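PDB 6DHT: xyloglucan-specific endo-beta-1,4-glucanase BoGH9A from Bacteroides ovatus, which cleaves the beta-1,4-glucan backbone of xyloglucan at internal linkages, releasing xyloglucan oligosaccharides. Local coordinates for residues M186-Y190 with P212-M218; N178-S182 with I551-A555; F115-T120 with E217-N221; A108-K113 with Q200-I204. One frame throughout, in Å; residues are numbered along the deposited sequence. Where two conformers were deposited one is given.

Contact 1 of 4, residues M186-Y190 with P212-M218. With CA (calcium ion), chain D.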
loop_
_atom_site.group_PDB
_atom_site.type_symbol
_atom_site.label_atom_id
_atom_site.label_comp_id
_atom_site.label_asym_id
_atom_site.label_seq_id
_atom_site.Cartn_x
_atom_site.Cartn_y
_atom_site.Cartn_z
ATOM N N MET A 186 1.223 -3.373 6.051
ATOM C CA MET A 186 2.525 -3.941 5.755
ATOM C C MET A 186 2.917 -4.948 6.819
ATOM O O MET A 186 3.487 -6.001 6.509
ATOM C CB MET A 186 3.591 -2.871 5.552
ATOM C CG MET A 186 3.352 -2.061 4.284
ATOM S SD MET A 186 4.595 -0.818 3.956
ATOM C CE MET A 186 4.136 0.436 5.106
ATOM N N GLN A 187 2.622 -4.636 8.069
ATOM C CA GLN A 187 2.935 -5.551 9.178
ATOM C C GLN A 187 2.034 -6.780 9.192
ATOM O O GLN A 187 2.394 -7.810 9.788
ATOM C CB GLN A 187 2.945 -4.784 10.530
ATOM C CG GLN A 187 4.165 -3.887 10.620
ATOM C CD GLN A 187 4.444 -3.218 11.965
ATOM O OE1 GLN A 187 5.568 -2.765 12.167
ATOM N NE2 GLN A 187 3.451 -3.091 12.826
ATOM N N SER A 188 0.866 -6.729 8.560
ATOM C CA SER A 188 0.044 -7.933 8.383
ATOM C C SER A 188 0.805 -8.904 7.470
ATOM O O SER A 188 0.929 -10.103 7.769
ATOM C CB SER A 188 -1.323 -7.604 7.765
ATOM O OG SER A 188 -2.079 -6.741 8.601
ATOM N N ILE A 189 1.347 -8.416 6.362
ATOM C CA ILE A 189 2.053 -9.299 5.436
ATOM C C ILE A 189 3.400 -9.750 6.040
ATOM O O ILE A 189 3.819 -10.912 5.883
ATOM C CB ILE A 189 2.189 -8.625 4.021
ATOM C CG1 ILE A 189 0.899 -8.823 3.190
ATOM C CG2 ILE A 189 3.349 -9.169 3.216
ATOM C CD1 ILE A 189 -0.313 -8.242 3.733
ATOM N N TYR A 190 4.058 -8.847 6.756
ATOM C CA TYR A 190 5.284 -9.204 7.473
ATOM C C TYR A 190 5.127 -10.480 8.320
ATOM O O TYR A 190 5.980 -11.379 8.295
ATOM C CB TYR A 190 5.714 -8.028 8.366
ATOM C CG TYR A 190 6.869 -8.405 9.257
ATOM C CD1 TYR A 190 8.177 -8.364 8.779
ATOM C CD2 TYR A 190 6.643 -8.808 10.572
ATOM C CE1 TYR A 190 9.240 -8.781 9.588
ATOM C CE2 TYR A 190 7.667 -9.193 11.359
ATOM C CZ TYR A 190 8.962 -9.155 10.880
ATOM O OH TYR A 190 9.976 -9.584 11.739
ATOM N N PRO A 212 14.837 -6.791 11.121
ATOM C CA PRO A 212 14.388 -6.748 9.716
ATOM C C PRO A 212 14.109 -5.326 9.247
ATOM O O PRO A 212 13.478 -4.520 9.941
ATOM C CB PRO A 212 13.098 -7.579 9.734
ATOM C CG PRO A 212 13.317 -8.563 10.889
ATOM C CD PRO A 212 14.011 -7.709 11.927
ATOM N N ASP A 213 14.615 -5.039 8.063
ATOM C CA ASP A 213 14.570 -3.691 7.502
ATOM C C ASP A 213 13.142 -3.153 7.366
ATOM O O ASP A 213 12.940 -1.962 7.569
ATOM C CB ASP A 213 15.290 -3.610 6.156
ATOM C CG ASP A 213 16.803 -3.589 6.269
ATOM O OD1 ASP A 213 17.334 -3.696 7.398
ATOM O OD2 ASP A 213 17.462 -3.498 5.217
ATOM N N LEU A 214 12.167 -4.002 7.031
ATOM C CA LEU A 214 10.775 -3.551 7.016
ATOM C C LEU A 214 10.390 -2.977 8.371
ATOM O O LEU A 214 9.751 -1.918 8.428
ATOM C CB LEU A 214 9.802 -4.644 6.588
ATOM C CG LEU A 214 8.329 -4.226 6.522
ATOM C CD1 LEU A 214 7.652 -5.034 5.410
ATOM C CD2 LEU A 214 7.600 -4.394 7.813
ATOM N N LEU A 215 10.775 -3.645 9.465
ATOM C CA LEU A 215 10.431 -3.149 10.788
ATOM C C LEU A 215 11.210 -1.886 11.133
ATOM O O LEU A 215 10.650 -0.991 11.754
ATOM C CB LEU A 215 10.698 -4.207 11.846
ATOM C CG LEU A 215 9.802 -5.439 11.800
ATOM C CD1 LEU A 215 10.095 -6.357 13.008
ATOM C CD2 LEU A 215 8.312 -5.100 11.731
ATOM N N ASP A 216 12.473 -1.787 10.722
ATOM C CA ASP A 216 13.188 -0.510 10.895
ATOM C C ASP A 216 12.417 0.639 10.272
ATOM O O ASP A 216 12.266 1.732 10.858
ATOM C CB ASP A 216 14.579 -0.526 10.295
ATOM C CG ASP A 216 15.528 -1.483 11.004
ATOM O OD1 ASP A 216 15.653 -1.428 12.253
ATOM O OD2 ASP A 216 16.152 -2.271 10.279
ATOM N N GLU A 217 11.949 0.418 9.052
ATOM C CA GLU A 217 11.235 1.473 8.361
ATOM C C GLU A 217 9.937 1.840 9.080
ATOM O O GLU A 217 9.661 3.025 9.295
ATOM C CB GLU A 217 10.955 1.105 6.899
ATOM C CG GLU A 217 10.477 2.308 6.063
ATOM C CD GLU A 217 11.520 3.421 6.022
ATOM O OE1 GLU A 217 12.686 3.127 5.663
ATOM O OE2 GLU A 217 11.190 4.577 6.401
ATOM N N MET A 218 9.161 0.832 9.476
ATOM C CA MET A 218 7.945 1.106 10.193
ATOM C C MET A 218 8.257 1.907 11.436
ATOM O O MET A 218 7.524 2.830 11.766
ATOM C CB MET A 218 7.187 -0.175 10.575
ATOM C CG MET A 218 6.872 -1.148 9.433
ATOM S SD MET A 218 5.878 -0.477 8.089
ATOM C CE MET A 218 7.150 -0.089 6.898
HETATM CA CA CA D . 17.806 -3.755 9.703
HETATM O O HOH W 1 19.429 -5.409 9.246
#

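Contact 2 of 4, residues N178-S182 with I551-A555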
loop_
_atom_site.group_PDB
_atom_site.type_symbol
_atom_site.label_atom_id
_atom_site.label_comp_id
_atom_site.label_asym_id
_atom_site.label_seq_id
_atom_site.Cartn_x
_atom_site.Cartn_y
_atom_site.Cartn_z
ATOM N N ASN A 178 -3.781 7.561 8.175
ATOM C CA ASN A 178 -3.232 6.942 6.989
ATOM C C ASN A 178 -1.935 6.208 7.294
ATOM O O ASN A 178 -1.704 5.107 6.770
ATOM C CB ASN A 178 -3.002 7.987 5.911
ATOM C CG ASN A 178 -2.916 7.374 4.548
ATOM O OD1 ASN A 178 -3.721 6.510 4.205
ATOM N ND2 ASN A 178 -1.917 7.772 3.781
ATOM N N SER A 179 -1.079 6.756 8.142
ATOM C CA SER A 179 0.189 6.081 8.382
ATOM C C SER A 179 0.013 4.862 9.297
ATOM O O SER A 179 0.706 3.872 9.103
ATOM C CB SER A 179 1.274 7.048 8.862
ATOM O OG SER A 179 1.009 7.538 10.146
ATOM N N GLY A 180 -0.920 4.929 10.239
ATOM C CA GLY A 180 -1.252 3.807 11.083
ATOM C C GLY A 180 -1.805 2.659 10.271
ATOM O O GLY A 180 -1.396 1.510 10.455
ATOM N N TYR A 181 -2.741 2.957 9.386
ATOM C CA TYR A 181 -3.296 1.971 8.460
ATOM C C TYR A 181 -2.189 1.350 7.600
ATOM O O TYR A 181 -2.121 0.114 7.401
ATOM C CB TYR A 181 -4.304 2.636 7.516
ATOM C CG TYR A 181 -4.557 1.780 6.320
ATOM C CD1 TYR A 181 -5.408 0.677 6.377
ATOM C CD2 TYR A 181 -3.915 2.057 5.134
ATOM C CE1 TYR A 181 -5.604 -0.121 5.242
ATOM C CE2 TYR A 181 -4.087 1.277 4.023
ATOM C CZ TYR A 181 -4.932 0.181 4.082
ATOM O OH TYR A 181 -5.124 -0.591 2.939
ATOM N N SER A 182 -1.322 2.200 7.066
ATOM C CA SER A 182 -0.284 1.737 6.157
ATOM C C SER A 182 0.658 0.729 6.812
ATOM O O SER A 182 0.969 -0.329 6.248
ATOM C CB SER A 182 0.518 2.913 5.611
ATOM O OG SER A 182 -0.274 3.755 4.754
ATOM N N ILE A 551 1.691 6.995 0.782
ATOM C CA ILE A 551 2.156 5.870 1.598
ATOM C C ILE A 551 1.151 4.723 1.656
ATOM O O ILE A 551 1.572 3.550 1.739
ATOM C CB ILE A 551 2.594 6.296 3.006
ATOM C CG1 ILE A 551 1.452 6.963 3.776
ATOM C CG2 ILE A 551 3.854 7.140 2.948
ATOM C CD1 ILE A 551 1.734 7.257 5.248
ATOM N N ASN A 552 -0.147 5.003 1.643
ATOM C CA ASN A 552 -1.131 3.922 1.707
ATOM C C ASN A 552 -1.211 3.171 0.411
ATOM O O ASN A 552 -1.560 2.006 0.396
ATOM C CB ASN A 552 -2.504 4.412 2.158
ATOM C CG ASN A 552 -3.025 5.575 1.337
ATOM O OD1 ASN A 552 -2.325 6.578 1.101
ATOM N ND2 ASN A 552 -4.265 5.452 0.899
ATOM N N TRP A 553 -0.885 3.838 -0.692
ATOM C CA TRP A 553 -0.855 3.195 -1.995
ATOM C C TRP A 553 0.411 2.351 -2.109
ATOM O O TRP A 553 0.359 1.217 -2.580
ATOM C CB TRP A 553 -0.952 4.251 -3.113
ATOM C CG TRP A 553 -2.258 4.979 -3.083
ATOM C CD1 TRP A 553 -3.327 4.679 -2.324
ATOM C CD2 TRP A 553 -2.629 6.134 -3.857
ATOM N NE1 TRP A 553 -4.336 5.556 -2.562
ATOM C CE2 TRP A 553 -3.933 6.472 -3.490
ATOM C CE3 TRP A 553 -1.976 6.907 -4.814
ATOM C CZ2 TRP A 553 -4.624 7.546 -4.055
ATOM C CZ3 TRP A 553 -2.658 7.980 -5.376
ATOM C CH2 TRP A 553 -3.963 8.288 -4.989
ATOM N N ASN A 554 1.535 2.858 -1.623
ATOM C CA ASN A 554 2.740 2.048 -1.587
ATOM C C ASN A 554 2.668 0.908 -0.574
ATOM O O ASN A 554 3.323 -0.125 -0.769
ATOM C CB ASN A 554 3.986 2.887 -1.398
ATOM C CG ASN A 554 4.713 3.060 -2.688
ATOM O OD1 ASN A 554 4.154 3.603 -3.647
ATOM N ND2 ASN A 554 5.918 2.539 -2.774
ATOM N N ALA A 555 1.866 1.063 0.489
ATOM C CA ALA A 555 1.711 -0.021 1.454
ATOM C C ALA A 555 1.074 -1.206 0.759
ATOM O O ALA A 555 1.468 -2.347 0.974
ATOM C CB ALA A 555 0.865 0.421 2.626
HETATM O O HOH W 2 -4.024 0.720 0.705
#

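Contact 3 of 4, residues F115-T120 with E217-N221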
loop_
_atom_site.group_PDB
_atom_site.type_symbol
_atom_site.label_atom_id
_atom_site.label_comp_id
_atom_site.label_asym_id
_atom_site.label_seq_id
_atom_site.Cartn_x
_atom_site.Cartn_y
_atom_site.Cartn_z
ATOM N N PHE A 115 9.485 4.453 1.217
ATOM C CA PHE A 115 9.198 5.019 2.520
ATOM C C PHE A 115 10.417 5.756 3.088
ATOM O O PHE A 115 10.279 6.817 3.721
ATOM C CB PHE A 115 8.724 3.933 3.485
ATOM C CG PHE A 115 7.347 3.420 3.163
ATOM C CD1 PHE A 115 7.157 2.411 2.230
ATOM C CD2 PHE A 115 6.229 3.976 3.790
ATOM C CE1 PHE A 115 5.865 1.983 1.907
ATOM C CE2 PHE A 115 4.957 3.535 3.477
ATOM C CZ PHE A 115 4.782 2.551 2.525
ATOM N N TYR A 116 11.606 5.200 2.853
ATOM C CA TYR A 116 12.843 5.860 3.242
ATOM C C TYR A 116 12.946 7.256 2.604
ATOM O O TYR A 116 13.245 8.236 3.278
ATOM C CB TYR A 116 14.062 4.982 2.924
ATOM C CG TYR A 116 15.357 5.769 2.942
ATOM C CD1 TYR A 116 16.006 6.068 4.135
ATOM C CD2 TYR A 116 15.921 6.220 1.760
ATOM C CE1 TYR A 116 17.176 6.809 4.139
ATOM C CE2 TYR A 116 17.094 6.951 1.761
ATOM C CZ TYR A 116 17.719 7.233 2.956
ATOM O OH TYR A 116 18.889 7.969 2.980
ATOM N N TYR A 117 12.637 7.355 1.307
ATOM C CA TYR A 117 12.664 8.642 0.640
ATOM C C TYR A 117 11.635 9.627 1.228
ATOM O O TYR A 117 11.834 10.847 1.184
ATOM C CB TYR A 117 12.444 8.472 -0.857
ATOM C CG TYR A 117 13.612 7.834 -1.562
ATOM C CD1 TYR A 117 14.788 8.551 -1.785
ATOM C CD2 TYR A 117 13.537 6.534 -2.044
ATOM C CE1 TYR A 117 15.844 7.991 -2.458
ATOM C CE2 TYR A 117 14.599 5.963 -2.694
ATOM C CZ TYR A 117 15.753 6.707 -2.902
ATOM O OH TYR A 117 16.800 6.110 -3.582
ATOM N N GLN A 118 10.537 9.121 1.778
ATOM C CA GLN A 118 9.522 9.972 2.389
ATOM C C GLN A 118 9.862 10.458 3.814
ATOM O O GLN A 118 9.072 11.183 4.447
ATOM C CB GLN A 118 8.173 9.256 2.443
ATOM C CG GLN A 118 7.535 8.911 1.100
ATOM C CD GLN A 118 7.040 10.122 0.340
ATOM O OE1 GLN A 118 7.698 10.595 -0.587
ATOM N NE2 GLN A 118 5.851 10.595 0.691
ATOM N N ARG A 119 10.999 10.032 4.357
ATOM C CA ARG A 119 11.291 10.331 5.756
ATOM C C ARG A 119 11.565 11.802 5.967
ATOM O O ARG A 119 12.252 12.434 5.172
ATOM C CB ARG A 119 12.537 9.589 6.223
ATOM C CG ARG A 119 12.342 8.088 6.455
ATOM C CD ARG A 119 13.568 7.522 7.107
ATOM N NE ARG A 119 13.569 6.057 7.118
ATOM C CZ ARG A 119 14.565 5.332 7.613
ATOM N NH1 ARG A 119 15.607 5.952 8.157
ATOM N NH2 ARG A 119 14.514 4.001 7.578
ATOM N N THR A 120 11.039 12.301 7.082
ATOM C CA THR A 120 11.272 13.672 7.548
ATOM C C THR A 120 12.335 13.673 8.638
ATOM O O THR A 120 12.678 12.635 9.193
ATOM C CB THR A 120 9.999 14.267 8.155
ATOM O OG1 THR A 120 9.677 13.635 9.404
ATOM C CG2 THR A 120 8.842 14.154 7.163
ATOM N N GLU A 217 11.949 0.418 9.052
ATOM C CA GLU A 217 11.235 1.473 8.361
ATOM C C GLU A 217 9.937 1.840 9.080
ATOM O O GLU A 217 9.661 3.025 9.295
ATOM C CB GLU A 217 10.955 1.105 6.899
ATOM C CG GLU A 217 10.477 2.308 6.063
ATOM C CD GLU A 217 11.520 3.421 6.022
ATOM O OE1 GLU A 217 12.686 3.127 5.663
ATOM O OE2 GLU A 217 11.190 4.577 6.401
ATOM N N MET A 218 9.161 0.832 9.476
ATOM C CA MET A 218 7.945 1.106 10.193
ATOM C C MET A 218 8.257 1.907 11.436
ATOM O O MET A 218 7.524 2.830 11.766
ATOM C CB MET A 218 7.187 -0.175 10.575
ATOM C CG MET A 218 6.872 -1.148 9.433
ATOM S SD MET A 218 5.878 -0.477 8.089
ATOM C CE MET A 218 7.150 -0.089 6.898
ATOM N N GLN A 219 9.320 1.528 12.146
ATOM C CA GLN A 219 9.611 2.181 13.421
ATOM C C GLN A 219 9.890 3.658 13.243
ATOM O O GLN A 219 9.593 4.458 14.138
ATOM C CB GLN A 219 10.793 1.498 14.113
ATOM C CG GLN A 219 10.580 1.275 15.621
ATOM C CD GLN A 219 10.681 2.538 16.486
ATOM O OE1 GLN A 219 11.588 3.368 16.328
ATOM N NE2 GLN A 219 9.736 2.685 17.403
ATOM N N PHE A 220 10.430 4.033 12.086
ATOM C CA PHE A 220 10.717 5.442 11.847
ATOM C C PHE A 220 9.445 6.269 11.963
ATOM O O PHE A 220 9.468 7.414 12.435
ATOM C CB PHE A 220 11.350 5.688 10.492
ATOM C CG PHE A 220 11.953 7.049 10.395
ATOM C CD1 PHE A 220 13.230 7.280 10.879
ATOM C CD2 PHE A 220 11.220 8.114 9.908
ATOM C CE1 PHE A 220 13.791 8.556 10.819
ATOM C CE2 PHE A 220 11.786 9.397 9.850
ATOM C CZ PHE A 220 13.066 9.606 10.330
ATOM N N ASN A 221 8.328 5.709 11.507
ATOM C CA ASN A 221 7.046 6.366 11.638
ATOM C C ASN A 221 6.380 6.064 12.992
ATOM O O ASN A 221 5.772 6.946 13.563
ATOM C CB ASN A 221 6.107 6.033 10.475
ATOM C CG ASN A 221 4.941 7.004 10.384
ATOM O OD1 ASN A 221 5.103 8.103 9.863
ATOM N ND2 ASN A 221 3.776 6.630 10.904
#

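Contact 4 of 4, residues A108-K113 with Q200-I204. With EDO (1,2-ethanediol), chain G.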
loop_
_atom_site.group_PDB
_atom_site.type_symbol
_atom_site.label_atom_id
_atom_site.label_comp_id
_atom_site.label_asym_id
_atom_site.label_seq_id
_atom_site.Cartn_x
_atom_site.Cartn_y
_atom_site.Cartn_z
ATOM N N ALA A 108 9.404 -5.291 -4.971
ATOM C CA ALA A 108 9.095 -5.344 -3.555
ATOM C C ALA A 108 10.062 -4.474 -2.753
ATOM O O ALA A 108 9.649 -3.728 -1.870
ATOM C CB ALA A 108 9.144 -6.780 -3.051
ATOM N N ASP A 109 11.338 -4.530 -3.095
ATOM C CA ASP A 109 12.359 -3.769 -2.399
ATOM C C ASP A 109 12.202 -2.286 -2.661
ATOM O O ASP A 109 12.274 -1.468 -1.733
ATOM C CB ASP A 109 13.770 -4.223 -2.825
ATOM C CG ASP A 109 14.142 -5.622 -2.316
ATOM O OD1 ASP A 109 13.328 -6.288 -1.663
ATOM O OD2 ASP A 109 15.278 -6.044 -2.619
ATOM N N ALA A 110 11.988 -1.925 -3.920
ATOM C CA ALA A 110 11.798 -0.501 -4.252
ATOM C C ALA A 110 10.559 0.121 -3.582
ATOM O O ALA A 110 10.584 1.257 -3.121
ATOM C CB ALA A 110 11.724 -0.309 -5.752
ATOM N N ALA A 111 9.478 -0.648 -3.559
ATOM C CA ALA A 111 8.242 -0.215 -2.926
ATOM C C ALA A 111 8.452 0.086 -1.444
ATOM O O ALA A 111 7.917 1.066 -0.905
ATOM C CB ALA A 111 7.172 -1.247 -3.129
ATOM N N LEU A 112 9.229 -0.758 -0.758
ATOM C CA LEU A 112 9.549 -0.507 0.631
ATOM C C LEU A 112 10.516 0.658 0.790
ATOM O O LEU A 112 10.348 1.487 1.708
ATOM C CB LEU A 112 10.127 -1.788 1.240
ATOM C CG LEU A 112 10.483 -1.711 2.717
ATOM C CD1 LEU A 112 9.310 -1.293 3.593
ATOM C CD2 LEU A 112 11.008 -3.063 3.165
ATOM N N LYS A 113 11.494 0.748 -0.091
ATOM C CA LYS A 113 12.495 1.800 -0.021
ATOM C C LYS A 113 11.875 3.179 -0.276
ATOM O O LYS A 113 12.438 4.199 0.140
ATOM C CB LYS A 113 13.610 1.492 -1.019
ATOM C CG LYS A 113 14.815 2.395 -1.019
ATOM C CD LYS A 113 15.536 2.467 0.310
ATOM C CE LYS A 113 16.857 3.241 0.154
ATOM N NZ LYS A 113 17.889 2.534 -0.653
ATOM N N GLN A 200 15.665 -9.808 3.578
ATOM C CA GLN A 200 15.587 -8.659 2.679
ATOM C C GLN A 200 16.495 -7.542 3.145
ATOM O O GLN A 200 16.409 -7.133 4.286
ATOM C CB GLN A 200 14.138 -8.177 2.663
ATOM C CG GLN A 200 13.849 -7.001 1.728
ATOM C CD GLN A 200 12.460 -6.447 1.924
ATOM O OE1 GLN A 200 11.977 -6.289 3.040
ATOM N NE2 GLN A 200 11.816 -6.096 0.814
ATOM N N LYS A 201 17.321 -7.010 2.256
ATOM C CA LYS A 201 18.129 -5.847 2.595
ATOM C C LYS A 201 17.990 -4.788 1.511
ATOM O O LYS A 201 18.211 -5.044 0.335
ATOM C CB LYS A 201 19.599 -6.237 2.835
ATOM C CG LYS A 201 19.818 -7.156 4.068
ATOM C CD LYS A 201 19.467 -6.444 5.391
ATOM C CE LYS A 201 19.630 -7.353 6.611
ATOM N NZ LYS A 201 18.999 -8.696 6.434
ATOM N N ILE A 202 17.592 -3.595 1.928
ATOM C CA ILE A 202 17.226 -2.545 0.967
ATOM C C ILE A 202 18.119 -1.307 1.015
ATOM O O ILE A 202 17.792 -0.263 0.420
ATOM C CB ILE A 202 15.752 -2.112 1.144
ATOM C CG1 ILE A 202 15.491 -1.598 2.563
ATOM C CG2 ILE A 202 14.818 -3.278 0.832
ATOM C CD1 ILE A 202 14.160 -0.905 2.723
ATOM N N ASN A 203 19.258 -1.430 1.680
ATOM C CA ASN A 203 20.235 -0.355 1.764
ATOM C C ASN A 203 19.646 0.934 2.324
ATOM O O ASN A 203 19.621 1.978 1.668
ATOM C CB ASN A 203 20.919 -0.119 0.414
ATOM C CG ASN A 203 22.052 0.887 0.512
ATOM O OD1 ASN A 203 22.707 1.004 1.544
ATOM N ND2 ASN A 203 22.267 1.638 -0.549
ATOM N N ILE A 204 19.138 0.824 3.546
ATOM C CA ILE A 204 18.745 1.958 4.366
ATOM C C ILE A 204 19.757 2.068 5.514
ATOM O O ILE A 204 20.551 1.156 5.725
ATOM C CB ILE A 204 17.307 1.808 4.915
ATOM C CG1 ILE A 204 17.112 0.459 5.623
ATOM C CG2 ILE A 204 16.303 1.967 3.787
ATOM C CD1 ILE A 204 15.805 0.334 6.371
HETATM C C1 EDO G . 17.472 -0.576 -3.016
HETATM O O1 EDO G . 17.707 0.830 -3.218
HETATM C C2 EDO G . 15.971 -0.832 -2.905
HETATM O O2 EDO G . 15.290 -0.481 -4.129
HETATM O O HOH W 3 9.077 -5.158 0.571
HETATM O O HOH W 4 16.408 -7.874 -0.863
HETATM O O HOH W 5 17.374 -4.266 -2.673
#

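Contact 1 of 4, residues M186-Y190 with P212-M218
Met186 meets Met218 methyl to methyl, CE to CE at 3.5 Å, the two thioether chains slanting across one another. Gln187 runs past Met218 in the opposite direction and brings its OE1 to 3.4 Å from Met218 CG. That buried carbonyl oxygen finds no hydrogen-bond partner, whereas NE2 is held by Gln277. A turn of helix after Met186, Tyr190 points its ring across the gap because CG stands anti to the backbone N (chi1 173°). Leu215 CD2 covers the centre of one ring face, 4.1 Å from the centroid and 6° off the normal, a CH-pi contact. Pro212 CB approaches CE1 of Tyr190 at 4.0 Å, and Leu214 CD2 lies 4.1 Å from Tyr190 CD1. With an alanine here, Leu215 would probably lose the ring it covers and a gap would open beside Pro212. The second helix starts after Pro212, and its far side gives Asp213 OD1 and Asp216 OD2 to a calcium ion that Glu206, Asn209, Thr211 and a water also bind. The two segments run nearly antiparallel (158°), with helix 105-117 touching Met186 and Leu214, and helix 265-281 touching Tyr190.

Contact 2 of 4, residues N178-S182 with I551-A555
Asn178 O, on the helical turn that packs against Asn552, accepts two bonds from Ser182, one from its backbone N and one from OG at 2.8 Å, reaching it from opposite faces of the carbonyl plane. With OG anti to the carbonyl carbon (chi1 -67°), the Ser182 hydroxyl turns back to the preceding helical turn. The two nearly parallel helices belong to the (alpha/alpha)6 barrel of family 9 glycoside hydrolases and meet in its buried interior. Across them, Asn178 ND2 donates to Asn552 OD1 at 3.0 Å with an N-H...O angle of 157°. The acceptor lies in the amide plane of Asn178, but the donor stands above the Asn552 carbonyl plane, since the two amides are turned 78° apart. ND2 also donates to Asp168 OD1, so two oxygens fix the rotation of this amide. A leucine in its place would probably leave Asn552 OD1 and Asp168 without this shared donor and let the Asn552 amide turn more easily. The predicted catalytic residues are near: the Asn178 side chain is about 8 Å from that of Asp171, and the Asn552 side chain about 7 Å from that of Glu548. Small groups allow the close approach: Ser182 OG is 3.2 Å from Asn552 CA, and Ser182 CB is 3.9 Å from Ala555 CB. Ile551 extends across to the other helix, its CD1 3.6 Å from Ser179 CB. The Tyr181 ring turns its edge to Asn552 CB, and a water in the ring plane joins Tyr181 OH to Asn552 O, 2.8 Å from each.

Contact 3 of 4, residues F115-T120 with E217-N221
Arg119 begins its path over Phe220 at CB, 3.7 Å from Phe220 CE2, and keeps to one face of that ring. CG lies above the CD2 side, and Arg119 CD sits over the centre, 3.5 Å from the Phe220 centroid, in a CH-pi contact. An extended chain (chi2 -171°) carries the guanidinium onward, still flat on the ring with planes 13° apart. The stack is offset: Arg119 CZ is 4.6 Å from the Phe220 centroid, leaving a cation-pi contribution beside the aliphatic one. Arg119 NE meets charge, donating to Glu217 OE2 at 2.9 Å in a nearly straight bond (167°) on the syn side of the carboxylate. Arg119 NH2 completes the side-on salt bridge by reaching Glu217 OE1 at 2.8 Å, here from above the carboxylate plane, because the two flat groups are twisted against each other. NH1 forms a second salt bridge, with Glu206, whose backbone oxygen binds calcium. The edge of the Tyr116 ring, at CD1, stands over the opposite guanidinium face, 3.8 Å above its plane, so packing on both faces and ionic bonds at the edge hold the group's rotation. Glu217 OE2 has a further donor in Trp166 NE1. Phe220 is also met in its plane by a backbone oxygen, with Thr120 O 3.3 Å from CZ. The contact joins the end of helix 105-117 and the chain leaving it to helix 213-226, while Phe115, whose CB packs on Glu217 CG, turns its ring to Met186 on helix 176-192 and to Ile551 and Val558 on helix 551-567.

Contact 4 of 4, residues A108-K113 with Q200-I204
Asp109 and Gln200 lie alongside each other with their chains running in opposite senses, carboxylate and amide planes 57° apart. Gln200 NE2 donates to Asp109 OD1 at 2.9 Å in an almost straight bond (169°), the acceptor lying in the amide plane but being met on the anti side of the carboxylate and tilted out of its plane. Gln200 reaches the helix because its chain is fully extended, with CG anti to the backbone N (chi1 -178°). The same nitrogen donates to a water that bridges to Ala108 O. Beyond this polar pair the contact turns apolar: Ile202 crosses Leu112 at about a right angle, Ile202 CD1 to Leu112 CG at 3.8 Å, and its CG2 branch packs against Asp109 CB. Leu112 CD2 also lies 3.4 Å from Gln200 OE1. Lys113 bends at chi2 and chi4 to run alongside Ile204 in the opposite sense, its CD 3.6 Å from Ile204 CG2. The ammonium then meets two consecutive carbonyls differently: Asn203 O takes Lys113 NZ at 2.9 Å from above its plane, whereas Ile202 O takes Lys113 NZ at 3.0 Å nearly along the C=O axis. Tyr128 O and O1 of an ethanediol, likely a crystallisation additive, also accept from Lys113 NZ. At the other end, a water joins Asp109 OD2 to Lys201 O. Helix 105-117 therefore holds the loop before helix 213-226 through one charged side chain at either end of an apolar centre, and the ammonium is probably stabilised by the partial negative charge of the main-chain carbonyls it bonds.

Overall arrangement
After the N-terminal Ig-like strands, helix 105-117 supplies segments to two contacts: residues 108-113 close a loop with 200-204 in contact 4, and 115-120, its end and the chain leaving it, close a longer one with 217-221 in contact 3, the two crossing. Helix 176-192 also serves twice. Its earlier turn pairs with the C-terminal helix 551-567 in contact 2, a closure spanning most of the catalytic domain, and its later turn pairs with helix 213-226 in contact 1, nested inside contact 2. Contact 4 crosses contacts 1 and 2, and contact 3 crosses contact 2. Contacts 1 and 3 share Glu217 and Met218. Phe115 touches both Met186 and Ile551, joining contacts 1, 2 and 3.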